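PDB 4PQ1: putative electron transport related protein from Corynebacterium diphtheriae, which probably acts as a thioredoxin-like thiol-disulfide oxidoreductase of the DsbF type, exchanging electrons through a cysteine pair that is oxidised to a disulfide here. Local coordinates for residues I106-P109 / P110-T113. Numbering follows the deposited sequence.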
# COMPACT_ATOMS: atom_id res chain seq x y z
N ILE A 106 -5.65 2.67 6.30
CA ILE A 106 -5.37 3.78 7.19
C ILE A 106 -6.00 5.04 6.62
O ILE A 106 -5.78 5.38 5.45
CB ILE A 106 -3.86 3.98 7.38
CG1 ILE A 106 -3.27 2.75 8.06
CG2 ILE A 106 -3.59 5.25 8.16
CD1 ILE A 106 -1.81 2.89 8.34
N TYR A 107 -6.78 5.74 7.43
CA TYR A 107 -7.36 7.00 6.97
C TYR A 107 -6.39 8.15 7.17
O TYR A 107 -6.16 8.62 8.28
CB TYR A 107 -8.69 7.28 7.69
CG TYR A 107 -9.38 8.52 7.20
CD1 TYR A 107 -9.90 8.58 5.91
CD2 TYR A 107 -9.52 9.64 8.02
CE1 TYR A 107 -10.54 9.73 5.45
CE2 TYR A 107 -10.14 10.77 7.57
CZ TYR A 107 -10.65 10.81 6.29
OH TYR A 107 -11.28 11.95 5.84
N ASP A 108 -5.82 8.63 6.07
CA ASP A 108 -4.71 9.58 6.15
C ASP A 108 -4.87 10.65 5.08
O ASP A 108 -4.15 10.66 4.09
CB ASP A 108 -3.37 8.80 6.03
CG ASP A 108 -2.13 9.70 6.02
OD1 ASP A 108 -2.19 10.89 6.40
OD2 ASP A 108 -1.05 9.18 5.63
N PRO A 109 -5.84 11.58 5.28
CA PRO A 109 -6.13 12.56 4.21
C PRO A 109 -4.91 13.33 3.69
O PRO A 109 -4.84 13.55 2.48
CB PRO A 109 -7.13 13.51 4.87
CG PRO A 109 -7.79 12.69 5.94
CD PRO A 109 -6.71 11.75 6.45
N PRO A 110 -3.96 13.73 4.56
CA PRO A 110 -2.88 14.52 3.96
C PRO A 110 -1.64 13.69 3.62
O PRO A 110 -0.59 14.25 3.28
CB PRO A 110 -2.57 15.54 5.05
CG PRO A 110 -2.80 14.79 6.32
CD PRO A 110 -3.93 13.81 6.04
N PHE A 111 -1.76 12.37 3.73
CA PHE A 111 -0.72 11.44 3.34
C PHE A 111 0.57 11.66 4.14
O PHE A 111 1.67 11.67 3.59
CB PHE A 111 -0.50 11.53 1.82
CG PHE A 111 0.19 10.32 1.22
CD1 PHE A 111 0.48 9.21 2.00
CD2 PHE A 111 0.47 10.26 -0.14
CE1 PHE A 111 1.10 8.11 1.46
CE2 PHE A 111 1.07 9.14 -0.69
CZ PHE A 111 1.39 8.07 0.11
N LYS A 112 0.42 11.81 5.45
CA LYS A 112 1.55 12.01 6.32
C LYS A 112 2.41 10.74 6.33
O LYS A 112 3.62 10.81 6.57
CB LYS A 112 1.09 12.37 7.74
CG LYS A 112 0.64 13.83 7.90
CD LYS A 112 0.06 14.08 9.28
CE LYS A 112 -0.26 15.56 9.48
NZ LYS A 112 0.93 16.44 9.24
N THR A 113 1.78 9.61 6.04
CA THR A 113 2.45 8.31 5.98
C THR A 113 3.60 8.28 4.98
O THR A 113 4.55 7.51 5.11
CB THR A 113 1.46 7.19 5.61
OG1 THR A 113 0.43 7.12 6.60
CG2 THR A 113 2.14 5.84 5.56
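OD2 of D108 is gripped twice by T113: the hydroxyl OG1 donates to it over 2.7 Å, and the backbone N lies 2.9 Å from the same OD2. The two donors arrive by different routes. T113 N comes in on the syn side, only 17° out of the carboxylate plane, and its N-H points nearly straight at the oxygen; OG1 instead meets the oxygen from above that plane. T113 can bring both to one oxygen because its OG1 stands beside its own N, at chi1 -60°. The other oxygen, D108 OD1, uses its syn lone pair to take the backbone N of K112 at 2.9 Å, so each carboxylate oxygen has a backbone donor of its own, which fixes the rotation of the group. D108 reaches these donors with CG anti to its N (chi1 176°), a setting that carries the carboxylate forward along the chain. K112 contributes chiefly its backbone N, its NZ standing 7.0 Å from D108 OD1, whereas the ring of F111 turns its edge to OD2 through CD1.

The main chain closes the same bend. D108 to F111 forms a type I beta turn, with F111 N hydrogen-bonded to D108 O at 3.0 Å, and P109 and P110 fill its two central positions with their rings side by side, pointing the same way. CD of P109 also lies over one face of the Y107 ring, offset toward the rim.

Because D108 is buried, the three donors are likely to stabilise its negative charge. The turn leads from strand 105-107, an outermost strand of the thioredoxin-like sheet, toward helix 113-116, while the side chains of D108, F111 and T113 all touch I82 on the adjacent, parallel strand 77-83.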